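Cofilin (Streptomyces griseoflavus, PDB 5IVU) probably binds actin, as a bacterial member of the ADF/cofilin family of actin-binding proteins. Local coordinates at residues V7-C13 with N37-V42; I30-N34 with A101-S105; V49-F54 with A66-L70; K83-W89 with I116-G122. All coordinates share one frame; numbering follows the deposited sequence.

All four contacts reach one six-stranded mixed sheet. Contact 1 pairs the outermost strand 8-9 with strand 39-46, contact 4 pairs strand 81-89 with the opposite outermost strand 118-122, and their centres lie about 19 Å apart. Contact 2 sets helix 96-112 against strand 28-33, its centre about 8 Å from that of contact 1. Contact 3 packs helix 51-57 on strand 64-72; its centre lies about 19 Å from that of contact 2, across the chain's centre, and about 11 Å from that of contact 4. Along the chain contact 1 closes before contact 3 opens, and contact 3 is nested within contact 2, whose segments alternate with those of contact 4, tying one compact domain.

Contact 1 of 4, residues V7-C13 with N37-V42; sequences VTLNDAC and NTEIAV
Ile-40 is the apolar centre, and it is approached from two sides by side chains of the 7-13 segment. Val-7 CG1 lies 4.0 Å from Ile-40 CG1, the two side chains crossing at about a right angle, while Leu-9 brings CD1 to 4.2 Å from Ile-40 CB. With CG1 anti to the backbone N (chi1 -172°), Val-7 turns that methyl to Ile-40 and leaves CG2 beside the carbonyl oxygen of Asn-37. Ser-105 and Leu-109 of helix 96-112 also touch Ile-40, so Ile-40 packs on that helix as well. At the start of helix 11-21, Cys-13 SG rests 4.2 Å from Ile-40 CG2, and Val-42 CG2 sits 4.0 Å from Cys-13 CA.

Beyond this centre the backbones join in a short parallel ladder. Thr-8 N donates to Thr-38 O (3.0 Å), Ile-40 N to Thr-8 O, and Asn-10 N to Ile-40 O (3.2 Å). Thr-8 is thus gripped through both its N-H and its carbonyl, which fixes the register of Thr-8 with Glu-39 and of Leu-9 with Ile-40.

On the face carrying Thr-8 and Glu-39, Thr-8 CG2 packs against Glu-39 CB at 3.8 Å. Farther out, Asn-10 ND2 is 3.7 Å from Glu-39 OE2, too long for a hydrogen bond, with amide and carboxylate planes 50° apart. At the far end, Thr-38 OG1 and Asn-37 ND2 turn to Asn-34. A parallel N-terminal edge strand leading directly into helix 11-21 is consistent with the ADF-homology fold.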
loop_
_atom_site.group_PDB
_atom_site.type_symbol
_atom_site.label_atom_id
_atom_site.label_comp_id
_atom_site.label_asym_id
_atom_site.label_seq_id
_atom_site.Cartn_x
_atom_site.Cartn_y
_atom_site.Cartn_z
ATOM N N VAL A 7 -7.346 15.230 -9.567
ATOM C CA VAL A 7 -6.324 14.620 -8.702
ATOM C C VAL A 7 -5.050 14.260 -9.469
ATOM O O VAL A 7 -5.093 13.534 -10.462
ATOM C CB VAL A 7 -6.878 13.366 -7.986
ATOM C CG1 VAL A 7 -5.886 12.852 -6.947
ATOM C CG2 VAL A 7 -8.235 13.671 -7.346
ATOM N N THR A 8 -3.918 14.759 -8.969
ATOM C CA THR A 8 -2.625 14.642 -9.649
ATOM C C THR A 8 -1.666 13.733 -8.847
ATOM O O THR A 8 -1.686 13.711 -7.614
ATOM C CB THR A 8 -2.030 16.056 -9.911
ATOM O OG1 THR A 8 -1.093 16.000 -10.988
ATOM C CG2 THR A 8 -1.358 16.659 -8.669
ATOM N N LEU A 9 -0.843 12.972 -9.557
ATOM C CA LEU A 9 0.121 12.069 -8.923
ATOM C C LEU A 9 1.463 12.773 -8.704
ATOM O O LEU A 9 2.054 13.298 -9.651
ATOM C CB LEU A 9 0.319 10.838 -9.810
ATOM C CG LEU A 9 1.251 9.728 -9.338
ATOM C CD1 LEU A 9 0.767 9.127 -8.035
ATOM C CD2 LEU A 9 1.337 8.666 -10.417
ATOM N N ASN A 10 1.943 12.765 -7.465
ATOM C CA ASN A 10 3.258 13.316 -7.136
ATOM C C ASN A 10 4.393 12.445 -7.719
ATOM O O ASN A 10 4.313 11.212 -7.710
ATOM C CB ASN A 10 3.363 13.477 -5.617
ATOM C CG ASN A 10 4.524 14.355 -5.177
ATOM O OD1 ASN A 10 5.200 14.995 -5.985
ATOM N ND2 ASN A 10 4.741 14.404 -3.869
ATOM N N ASP A 11 5.427 13.100 -8.261
ATOM C CA ASP A 11 6.589 12.405 -8.854
ATOM C C ASP A 11 7.289 11.490 -7.852
ATOM O O ASP A 11 7.799 10.428 -8.228
ATOM C CB ASP A 11 7.624 13.410 -9.405
ATOM C CG ASP A 11 7.133 14.177 -10.625
ATOM O OD1 ASP A 11 6.330 13.638 -11.422
ATOM O OD2 ASP A 11 7.576 15.332 -10.795
ATOM N N ALA A 12 7.298 11.907 -6.585
ATOM C CA ALA A 12 7.876 11.128 -5.477
ATOM C C ALA A 12 7.253 9.736 -5.253
ATOM O O ALA A 12 7.905 8.862 -4.682
ATOM C CB ALA A 12 7.807 11.931 -4.191
ATOM N N CYS A 13 6.009 9.534 -5.693
ATOM C CA CYS A 13 5.353 8.232 -5.580
ATOM C C CYS A 13 6.085 7.147 -6.375
ATOM O O CYS A 13 6.503 6.132 -5.792
ATOM C CB CYS A 13 3.880 8.304 -6.018
ATOM S SG CYS A 13 2.831 9.266 -4.905
ATOM N N ASN A 37 -9.121 15.134 -2.032
ATOM C CA ASN A 37 -8.331 16.368 -2.162
ATOM C C ASN A 37 -7.438 16.279 -3.425
ATOM O O ASN A 37 -7.711 15.449 -4.291
ATOM C CB ASN A 37 -7.535 16.633 -0.839
ATOM C CG ASN A 37 -7.477 18.115 -0.436
ATOM O OD1 ASN A 37 -7.843 19.008 -1.201
ATOM N ND2 ASN A 37 -6.995 18.375 0.784
ATOM N N THR A 38 -6.388 17.104 -3.534
ATOM C CA THR A 38 -5.771 17.442 -4.838
ATOM C C THR A 38 -4.597 16.593 -5.366
ATOM O O THR A 38 -4.403 16.542 -6.588
ATOM C CB THR A 38 -5.283 18.910 -4.831
ATOM O OG1 THR A 38 -4.340 19.097 -3.764
ATOM C CG2 THR A 38 -6.457 19.863 -4.649
ATOM N N GLU A 39 -3.809 15.965 -4.480
ATOM C CA GLU A 39 -2.675 15.128 -4.910
ATOM C C GLU A 39 -2.495 13.845 -4.090
ATOM O O GLU A 39 -2.744 13.823 -2.879
ATOM C CB GLU A 39 -1.362 15.931 -4.941
ATOM C CG GLU A 39 -0.583 16.027 -3.625
ATOM C CD GLU A 39 0.692 16.861 -3.738
ATOM O OE1 GLU A 39 0.681 17.921 -4.404
ATOM O OE2 GLU A 39 1.710 16.466 -3.133
ATOM N N ILE A 40 -2.044 12.789 -4.771
ATOM C CA ILE A 40 -1.616 11.555 -4.120
ATOM C C ILE A 40 -0.125 11.700 -3.792
ATOM O O ILE A 40 0.668 12.084 -4.651
ATOM C CB ILE A 40 -1.834 10.319 -5.015
ATOM C CG1 ILE A 40 -3.314 10.180 -5.410
ATOM C CG2 ILE A 40 -1.360 9.049 -4.302
ATOM C CD1 ILE A 40 -3.558 9.281 -6.608
ATOM N N ALA A 41 0.243 11.389 -2.554
ATOM C CA ALA A 41 1.590 11.621 -2.043
ATOM C C ALA A 41 2.028 10.465 -1.165
ATOM O O ALA A 41 1.195 9.660 -0.733
ATOM C CB ALA A 41 1.630 12.922 -1.241
ATOM N N VAL A 42 3.337 10.409 -0.898
ATOM C CA VAL A 42 3.926 9.437 0.016
ATOM C C VAL A 42 3.723 9.954 1.422
ATOM O O VAL A 42 4.246 11.000 1.755
ATOM C CB VAL A 42 5.446 9.252 -0.232
ATOM C CG1 VAL A 42 6.072 8.315 0.807
ATOM C CG2 VAL A 42 5.698 8.733 -1.646
#

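Contact 2 of 4, residues I30-N34 with A101-S105; sequences IFHLN and AYASS
Leu-33 and Tyr-102 are the main link in this helix-on-sheet packing of the ADF-homology fold, where helix 96-112 lies against strand 28-33; the axes of the short segments 30-33 and 101-105 come within 9.8 Å at an angle of 109°. The apolar part centres on Leu-33 CD2, which lies 3.6 Å from Ala-101 CB and 3.7 Å from Tyr-102 CE1. Leu-33 and Tyr-102 slide past each other in opposite directions, the leucine methyl running back along the ring toward the helix while the phenol reaches out to the strand. The CB of Ser-105 lies at a looser 4.4 Å from Leu-33 CD1.

Tyr-102 CG stands anti to its carbonyl carbon (chi1 -86°), and from there the ring extends until the hydroxyl meets the strand backbone. Trp-65 of the adjacent strand 64-72 also meets this ring.

The polar part is one side-chain-to-backbone hydrogen bond: Leu-33 N donates to Tyr-102 OH over 3.0 Å, with 161° at the hydrogen. Cutting Tyr-102 back to an alanine would probably leave the Leu-33 amide without its phenol acceptor and open a gap beside Leu-33 CD2. His-32 CB also approaches the phenol oxygen, 3.3 Å from Tyr-102 OH.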
loop_
_atom_site.group_PDB
_atom_site.type_symbol
_atom_site.label_atom_id
_atom_site.label_comp_id
_atom_site.label_asym_id
_atom_site.label_seq_id
_atom_site.Cartn_x
_atom_site.Cartn_y
_atom_site.Cartn_z
ATOM N N ILE A 30 3.704 3.833 2.374
ATOM C CA ILE A 30 2.314 4.226 2.615
ATOM C C ILE A 30 1.997 5.478 1.794
ATOM O O ILE A 30 2.650 6.497 1.957
ATOM C CB ILE A 30 2.051 4.522 4.111
ATOM C CG1 ILE A 30 2.532 3.370 5.015
ATOM C CG2 ILE A 30 0.566 4.800 4.345
ATOM C CD1 ILE A 30 1.715 2.090 4.922
ATOM N N PHE A 31 1.008 5.385 0.908
ATOM C CA PHE A 31 0.514 6.531 0.128
ATOM C C PHE A 31 -0.822 7.021 0.681
ATOM O O PHE A 31 -1.568 6.249 1.292
ATOM C CB PHE A 31 0.325 6.151 -1.340
ATOM C CG PHE A 31 1.522 5.499 -1.958
ATOM C CD1 PHE A 31 1.683 4.119 -1.914
ATOM C CD2 PHE A 31 2.494 6.266 -2.591
ATOM C CE1 PHE A 31 2.793 3.516 -2.484
ATOM C CE2 PHE A 31 3.605 5.668 -3.166
ATOM C CZ PHE A 31 3.756 4.292 -3.113
ATOM N N HIS A 32 -1.123 8.294 0.421
ATOM C CA HIS A 32 -2.353 8.939 0.907
ATOM C C HIS A 32 -2.749 10.153 0.043
ATOM O O HIS A 32 -1.945 10.624 -0.759
ATOM C CB HIS A 32 -2.203 9.293 2.405
ATOM C CG HIS A 32 -1.434 10.554 2.683
ATOM N ND1 HIS A 32 -0.299 10.921 1.986
ATOM C CD2 HIS A 32 -1.615 11.506 3.629
ATOM C CE1 HIS A 32 0.163 12.059 2.469
ATOM N NE2 HIS A 32 -0.618 12.436 3.467
ATOM N N LEU A 33 -3.993 10.619 0.180
ATOM C CA LEU A 33 -4.426 11.920 -0.403
ATOM C C LEU A 33 -4.013 13.034 0.530
ATOM O O LEU A 33 -4.098 12.863 1.747
ATOM C CB LEU A 33 -5.947 12.049 -0.559
ATOM C CG LEU A 33 -6.728 11.804 -1.833
ATOM C CD1 LEU A 33 -5.964 10.893 -2.742
ATOM C CD2 LEU A 33 -8.118 11.257 -1.533
ATOM N N ASN A 34 -3.642 14.187 -0.030
ATOM C CA ASN A 34 -3.125 15.310 0.802
ATOM C C ASN A 34 -4.214 16.047 1.632
ATOM O O ASN A 34 -5.416 16.041 1.309
ATOM C CB ASN A 34 -2.325 16.344 -0.052
ATOM C CG ASN A 34 -3.209 17.059 -1.093
ATOM O OD1 ASN A 34 -4.164 16.486 -1.623
ATOM N ND2 ASN A 34 -2.900 18.327 -1.370
ATOM N N ALA A 101 -13.325 9.072 -2.302
ATOM C CA ALA A 101 -12.183 9.780 -2.902
ATOM C C ALA A 101 -11.021 8.836 -3.234
ATOM O O ALA A 101 -10.437 8.917 -4.318
ATOM C CB ALA A 101 -11.712 10.901 -1.994
ATOM N N TYR A 102 -10.702 7.943 -2.302
ATOM C CA TYR A 102 -9.664 6.935 -2.524
ATOM C C TYR A 102 -10.066 5.966 -3.631
ATOM O O TYR A 102 -9.255 5.658 -4.507
ATOM C CB TYR A 102 -9.330 6.173 -1.227
ATOM C CG TYR A 102 -8.296 6.871 -0.367
ATOM C CD1 TYR A 102 -8.604 8.037 0.324
ATOM C CD2 TYR A 102 -7.002 6.360 -0.246
ATOM C CE1 TYR A 102 -7.660 8.677 1.112
ATOM C CE2 TYR A 102 -6.048 6.995 0.535
ATOM C CZ TYR A 102 -6.381 8.150 1.212
ATOM O OH TYR A 102 -5.442 8.772 2.000
ATOM N N ALA A 103 -11.313 5.501 -3.597
ATOM C CA ALA A 103 -11.849 4.633 -4.656
ATOM C C ALA A 103 -11.710 5.242 -6.056
ATOM O O ALA A 103 -11.333 4.539 -6.996
ATOM C CB ALA A 103 -13.304 4.297 -4.383
ATOM N N SER A 104 -12.011 6.534 -6.189
ATOM C CA SER A 104 -11.964 7.206 -7.499
ATOM C C SER A 104 -10.558 7.679 -7.921
ATOM O O SER A 104 -10.351 8.005 -9.084
ATOM C CB SER A 104 -12.975 8.367 -7.563
ATOM O OG SER A 104 -12.807 9.284 -6.501
ATOM N N SER A 105 -9.610 7.733 -6.986
ATOM C CA SER A 105 -8.211 8.029 -7.309
ATOM C C SER A 105 -7.294 6.793 -7.378
ATOM O O SER A 105 -6.190 6.897 -7.902
ATOM C CB SER A 105 -7.655 9.039 -6.306
ATOM O OG SER A 105 -8.263 10.303 -6.510
#

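Contact 3 of 4, residues V49-F54 with A66-L70; sequences VDYDNF and AVYDL
The Tyr-68 ring receives the edge of Tyr-51 on one face: Tyr-51 CE1 stands 4.0 Å above the plane, over the ring centre. The pair is edge-to-face, with centroids 5.0 Å apart and planes at 66°, and its shortest approach is Tyr-51 CD1 to Tyr-68 CZ at 3.5 Å. Phe-54 meets Tyr-68 differently. Tyr-68 CD2 lies over one face of the phenylalanine ring, toward its rim and 3.7 Å from Phe-54 CG, with the planes oblique at 46°. The edge of Phe-54 takes Ala-66 CB, 3.7 Å from Phe-54 CE1, and Phe-54 CD2 in turn lies over a face of Tyr-51.

Each of the three rings has CG anti to its backbone N; for Tyr-68 (chi1 -164°) this carries the phenol from the strand to the helix start. There a water lies 2.6 Å from Tyr-68 OH and donates a weak bond to Asp-50 O. With a leucine in place of Tyr-68 the flat surface is gone, and the Tyr-51 edge would probably lose its packing partner and the bridging water its phenol partner.

Asp-50 is the N-cap of helix 51-57, its OD1 accepting from Asp-52 N at 3.2 Å, from above the carboxylate plane. Tyr-51 OH bonds to Val-128 O, and its ring stacks on His-130. An aromatic cluster thus clamps the capped helix to strand 64-72, a helix-on-sheet layer of the ADF-homology fold.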
loop_
_atom_site.group_PDB
_atom_site.type_symbol
_atom_site.label_atom_id
_atom_site.label_comp_id
_atom_site.label_asym_id
_atom_site.label_seq_id
_atom_site.Cartn_x
_atom_site.Cartn_y
_atom_site.Cartn_z
ATOM N N VAL A 49 11.600 -4.672 8.615
ATOM C CA VAL A 49 11.265 -6.025 8.186
ATOM C C VAL A 49 10.018 -6.561 8.932
ATOM O O VAL A 49 9.419 -7.549 8.500
ATOM C CB VAL A 49 12.489 -6.961 8.391
ATOM C CG1 VAL A 49 12.589 -7.447 9.842
ATOM C CG2 VAL A 49 12.470 -8.129 7.422
ATOM N N ASP A 50 9.652 -5.916 10.045
ATOM C CA ASP A 50 8.574 -6.384 10.919
ATOM C C ASP A 50 7.207 -6.040 10.335
ATOM O O ASP A 50 6.830 -4.867 10.253
ATOM C CB ASP A 50 8.719 -5.750 12.307
ATOM C CG ASP A 50 7.974 -6.515 13.394
ATOM O OD1 ASP A 50 7.050 -7.305 13.097
ATOM O OD2 ASP A 50 8.321 -6.304 14.576
ATOM N N TYR A 51 6.468 -7.066 9.934
ATOM C CA TYR A 51 5.133 -6.871 9.373
ATOM C C TYR A 51 4.163 -6.135 10.324
ATOM O O TYR A 51 3.257 -5.439 9.852
ATOM C CB TYR A 51 4.525 -8.204 8.916
ATOM C CG TYR A 51 3.319 -8.042 8.016
ATOM C CD1 TYR A 51 3.471 -7.869 6.651
ATOM C CD2 TYR A 51 2.026 -8.050 8.539
ATOM C CE1 TYR A 51 2.369 -7.722 5.819
ATOM C CE2 TYR A 51 0.921 -7.899 7.718
ATOM C CZ TYR A 51 1.094 -7.740 6.356
ATOM O OH TYR A 51 0.010 -7.582 5.533
ATOM N N ASP A 52 4.360 -6.259 11.637
ATOM C CA ASP A 52 3.525 -5.535 12.609
ATOM C C ASP A 52 3.707 -4.017 12.591
ATOM O O ASP A 52 2.760 -3.287 12.915
ATOM C CB ASP A 52 3.746 -6.066 14.025
ATOM C CG ASP A 52 3.209 -7.464 14.206
ATOM O OD1 ASP A 52 2.106 -7.766 13.699
ATOM O OD2 ASP A 52 3.884 -8.269 14.868
ATOM N N ASN A 53 4.893 -3.543 12.224
ATOM C CA ASN A 53 5.112 -2.103 11.989
ATOM C C ASN A 53 4.301 -1.575 10.808
ATOM O O ASN A 53 3.836 -0.427 10.834
ATOM C CB ASN A 53 6.591 -1.785 11.741
ATOM C CG ASN A 53 7.400 -1.728 13.024
ATOM O OD1 ASN A 53 7.447 -2.689 13.791
ATOM N ND2 ASN A 53 8.020 -0.584 13.272
ATOM N N PHE A 54 4.153 -2.408 9.772
ATOM C CA PHE A 54 3.291 -2.090 8.629
ATOM C C PHE A 54 1.841 -1.950 9.078
ATOM O O PHE A 54 1.207 -0.925 8.796
ATOM C CB PHE A 54 3.415 -3.158 7.540
ATOM C CG PHE A 54 2.426 -3.011 6.420
ATOM C CD1 PHE A 54 2.316 -1.812 5.721
ATOM C CD2 PHE A 54 1.628 -4.083 6.038
ATOM C CE1 PHE A 54 1.410 -1.674 4.677
ATOM C CE2 PHE A 54 0.725 -3.956 4.989
ATOM C CZ PHE A 54 0.616 -2.743 4.310
ATOM N N ALA A 66 -0.945 1.259 -0.023
ATOM C CA ALA A 66 0.416 0.899 0.340
ATOM C C ALA A 66 0.991 -0.059 -0.659
ATOM O O ALA A 66 0.251 -0.725 -1.380
ATOM C CB ALA A 66 0.460 0.281 1.719
ATOM N N VAL A 67 2.318 -0.112 -0.695
ATOM C CA VAL A 67 3.039 -1.181 -1.370
ATOM C C VAL A 67 3.917 -1.871 -0.328
ATOM O O VAL A 67 4.546 -1.203 0.490
ATOM C CB VAL A 67 3.869 -0.658 -2.554
ATOM C CG1 VAL A 67 4.784 -1.745 -3.097
ATOM C CG2 VAL A 67 2.933 -0.167 -3.648
ATOM N N TYR A 68 3.922 -3.205 -0.356
ATOM C CA TYR A 68 4.699 -4.009 0.573
ATOM C C TYR A 68 5.508 -5.029 -0.214
ATOM O O TYR A 68 4.970 -5.712 -1.081
ATOM C CB TYR A 68 3.784 -4.733 1.584
ATOM C CG TYR A 68 4.558 -5.242 2.777
ATOM C CD1 TYR A 68 5.186 -6.490 2.746
ATOM C CD2 TYR A 68 4.704 -4.460 3.920
ATOM C CE1 TYR A 68 5.923 -6.952 3.829
ATOM C CE2 TYR A 68 5.434 -4.912 5.006
ATOM C CZ TYR A 68 6.050 -6.155 4.957
ATOM O OH TYR A 68 6.781 -6.625 6.024
ATOM N N ASP A 69 6.797 -5.123 0.093
ATOM C CA ASP A 69 7.677 -6.084 -0.557
ATOM C C ASP A 69 7.588 -7.381 0.232
ATOM O O ASP A 69 8.366 -7.627 1.144
ATOM C CB ASP A 69 9.114 -5.553 -0.641
ATOM C CG ASP A 69 10.027 -6.450 -1.467
ATOM O OD1 ASP A 69 9.532 -7.209 -2.346
ATOM O OD2 ASP A 69 11.253 -6.415 -1.225
ATOM N N LEU A 70 6.614 -8.203 -0.136
ATOM C CA LEU A 70 6.256 -9.385 0.625
ATOM C C LEU A 70 7.189 -10.538 0.312
ATOM O O LEU A 70 7.296 -10.949 -0.833
ATOM C CB LEU A 70 4.817 -9.789 0.297
ATOM C CG LEU A 70 4.151 -10.827 1.194
ATOM C CD1 LEU A 70 3.801 -10.237 2.547
ATOM C CD2 LEU A 70 2.911 -11.360 0.503
HETATM O O HOH W 1 7.469 -4.592 7.501
#

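Contact 4 of 4, residues K83-W89 with I116-G122; sequences KLTFVSW and IAVEIQG
Phe-86 N donates to Val-118 O, Ile-120 N to Phe-86 O, Ser-88 N to Ile-120 O and Gly-122 N to Ser-88 O, the last at 2.8 Å and 169°. These backbone bonds define the parallel pairing of segments 83-89 and 118-122, whose axes run 4.6 Å apart and inclined at 23°. Leu-84 O is gripped twice, by Ala-117 N (2.8 Å, in the carbonyl plane) and by Val-118 N (3.2 Å, tilted from it).

Apolar contacts occupy both faces. Alongside Thr-85 and Val-87, Ile-120 CG1 reaches Thr-85 CG2 at 3.7 Å; on the face of Phe-86, Ile-116 CG2 lies 3.8 Å from Phe-86 CB. Ile-116 sends CG2 there by holding it anti to the backbone N, while CD1 turns to Leu-84 CB. Gly-122, having no side chain, lets its backbone lie close to the indole, with Trp-89 CE3 3.5 Å from Gly-122 O.

Two waters bridge the strands. One joins Lys-83 NZ, which also bonds to Ala-137 O, to Ala-117 O; another, 2.7 Å from Ser-88 OG, donates to Ile-120 O. Glu-119 pairs instead with Arg-110 of helix 96-112, the connecting element in this beta-alpha-beta crossover of the ADF-homology fold.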
loop_
_atom_site.group_PDB
_atom_site.type_symbol
_atom_site.label_atom_id
_atom_site.label_comp_id
_atom_site.label_asym_id
_atom_site.label_seq_id
_atom_site.Cartn_x
_atom_site.Cartn_y
_atom_site.Cartn_z
ATOM N N LYS A 83 7.110 -10.812 -3.606
ATOM C CA LYS A 83 6.043 -10.264 -4.426
ATOM C C LYS A 83 5.682 -8.857 -3.977
ATOM O O LYS A 83 5.359 -8.629 -2.823
ATOM C CB LYS A 83 4.832 -11.184 -4.379
ATOM C CG LYS A 83 4.990 -12.397 -5.274
ATOM C CD LYS A 83 3.698 -13.170 -5.454
ATOM C CE LYS A 83 3.770 -14.069 -6.676
ATOM N NZ LYS A 83 2.568 -14.944 -6.788
ATOM N N LEU A 84 5.742 -7.916 -4.910
ATOM C CA LEU A 84 5.333 -6.546 -4.656
ATOM C C LEU A 84 3.804 -6.547 -4.569
ATOM O O LEU A 84 3.117 -6.929 -5.520
ATOM C CB LEU A 84 5.833 -5.608 -5.765
ATOM C CG LEU A 84 7.367 -5.547 -5.908
ATOM C CD1 LEU A 84 7.794 -5.132 -7.306
ATOM C CD2 LEU A 84 7.978 -4.626 -4.866
ATOM N N THR A 85 3.297 -6.115 -3.420
ATOM C CA THR A 85 1.897 -6.219 -3.067
ATOM C C THR A 85 1.276 -4.835 -2.892
ATOM O O THR A 85 1.718 -4.069 -2.048
ATOM C CB THR A 85 1.746 -6.998 -1.743
ATOM O OG1 THR A 85 2.430 -8.255 -1.839
ATOM C CG2 THR A 85 0.278 -7.221 -1.405
ATOM N N PHE A 86 0.271 -4.522 -3.710
ATOM C CA PHE A 86 -0.523 -3.300 -3.569
ATOM C C PHE A 86 -1.700 -3.566 -2.647
ATOM O O PHE A 86 -2.361 -4.591 -2.765
ATOM C CB PHE A 86 -1.029 -2.836 -4.931
ATOM C CG PHE A 86 -1.630 -1.462 -4.918
ATOM C CD1 PHE A 86 -0.827 -0.337 -5.040
ATOM C CD2 PHE A 86 -2.999 -1.293 -4.796
ATOM C CE1 PHE A 86 -1.379 0.935 -5.042
ATOM C CE2 PHE A 86 -3.560 -0.027 -4.795
ATOM C CZ PHE A 86 -2.748 1.091 -4.918
ATOM N N VAL A 87 -1.940 -2.644 -1.726
ATOM C CA VAL A 87 -2.950 -2.786 -0.694
ATOM C C VAL A 87 -3.845 -1.558 -0.767
ATOM O O VAL A 87 -3.356 -0.445 -0.604
ATOM C CB VAL A 87 -2.306 -2.842 0.716
ATOM C CG1 VAL A 87 -3.364 -2.853 1.820
ATOM C CG2 VAL A 87 -1.402 -4.061 0.841
ATOM N N SER A 88 -5.135 -1.757 -1.016
ATOM C CA SER A 88 -6.118 -0.705 -0.816
ATOM C C SER A 88 -6.699 -0.892 0.583
ATOM O O SER A 88 -7.357 -1.894 0.850
ATOM C CB SER A 88 -7.219 -0.774 -1.862
ATOM O OG SER A 88 -6.677 -0.608 -3.150
ATOM N N TRP A 89 -6.410 0.053 1.476
ATOM C CA TRP A 89 -6.893 0.002 2.844
ATOM C C TRP A 89 -8.135 0.880 2.922
ATOM O O TRP A 89 -8.077 2.079 2.664
ATOM C CB TRP A 89 -5.797 0.462 3.805
ATOM C CG TRP A 89 -6.175 0.490 5.248
ATOM C CD1 TRP A 89 -6.140 1.568 6.077
ATOM C CD2 TRP A 89 -6.640 -0.608 6.035
ATOM N NE1 TRP A 89 -6.562 1.218 7.332
ATOM C CE2 TRP A 89 -6.873 -0.115 7.336
ATOM C CE3 TRP A 89 -6.885 -1.965 5.766
ATOM C CZ2 TRP A 89 -7.328 -0.928 8.373
ATOM C CZ3 TRP A 89 -7.344 -2.775 6.797
ATOM C CH2 TRP A 89 -7.556 -2.252 8.088
ATOM N N ILE A 116 3.645 -4.762 -10.049
ATOM C CA ILE A 116 2.901 -5.234 -8.874
ATOM C C ILE A 116 2.443 -6.667 -9.156
ATOM O O ILE A 116 1.862 -6.935 -10.203
ATOM C CB ILE A 116 1.674 -4.346 -8.572
ATOM C CG1 ILE A 116 2.096 -2.926 -8.141
ATOM C CG2 ILE A 116 0.773 -4.988 -7.524
ATOM C CD1 ILE A 116 2.850 -2.819 -6.833
ATOM N N ALA A 117 2.730 -7.576 -8.225
ATOM C CA ALA A 117 2.440 -9.005 -8.395
ATOM C C ALA A 117 1.125 -9.428 -7.762
ATOM O O ALA A 117 0.469 -10.315 -8.298
ATOM C CB ALA A 117 3.571 -9.841 -7.833
ATOM N N VAL A 118 0.753 -8.816 -6.632
ATOM C CA VAL A 118 -0.533 -9.088 -5.970
ATOM C C VAL A 118 -1.229 -7.811 -5.498
ATOM O O VAL A 118 -0.584 -6.818 -5.187
ATOM C CB VAL A 118 -0.410 -10.058 -4.763
ATOM C CG1 VAL A 118 -0.261 -11.509 -5.216
ATOM C CG2 VAL A 118 0.747 -9.676 -3.874
ATOM N N GLU A 119 -2.558 -7.872 -5.450
ATOM C CA GLU A 119 -3.396 -6.798 -4.945
ATOM C C GLU A 119 -4.266 -7.302 -3.801
ATOM O O GLU A 119 -4.783 -8.417 -3.843
ATOM C CB GLU A 119 -4.317 -6.269 -6.033
ATOM C CG GLU A 119 -3.600 -5.656 -7.218
ATOM C CD GLU A 119 -4.562 -5.321 -8.332
ATOM O OE1 GLU A 119 -5.172 -6.271 -8.874
ATOM O OE2 GLU A 119 -4.715 -4.113 -8.638
ATOM N N ILE A 120 -4.426 -6.448 -2.799
ATOM C CA ILE A 120 -5.242 -6.728 -1.644
ATOM C C ILE A 120 -6.195 -5.543 -1.465
ATOM O O ILE A 120 -5.783 -4.392 -1.545
ATOM C CB ILE A 120 -4.385 -6.899 -0.361
ATOM C CG1 ILE A 120 -3.256 -7.927 -0.548
ATOM C CG2 ILE A 120 -5.253 -7.314 0.821
ATOM C CD1 ILE A 120 -3.710 -9.370 -0.635
ATOM N N GLN A 121 -7.471 -5.845 -1.254
ATOM C CA GLN A 121 -8.461 -4.872 -0.831
ATOM C C GLN A 121 -8.764 -5.257 0.610
ATOM O O GLN A 121 -9.160 -6.389 0.875
ATOM C CB GLN A 121 -9.697 -4.975 -1.724
ATOM C CG GLN A 121 -10.782 -3.923 -1.472
ATOM C CD GLN A 121 -10.473 -2.540 -2.054
ATOM O OE1 GLN A 121 -9.928 -2.414 -3.154
ATOM N NE2 GLN A 121 -10.853 -1.494 -1.318
ATOM N N GLY A 122 -8.509 -4.349 1.544
ATOM C CA GLY A 122 -8.655 -4.637 2.970
ATOM C C GLY A 122 -9.679 -3.721 3.599
ATOM O O GLY A 122 -9.513 -2.502 3.553
HETATM O O HOH W 2 1.327 -13.313 -8.869
HETATM O O HOH W 3 -6.012 -3.035 -4.162
#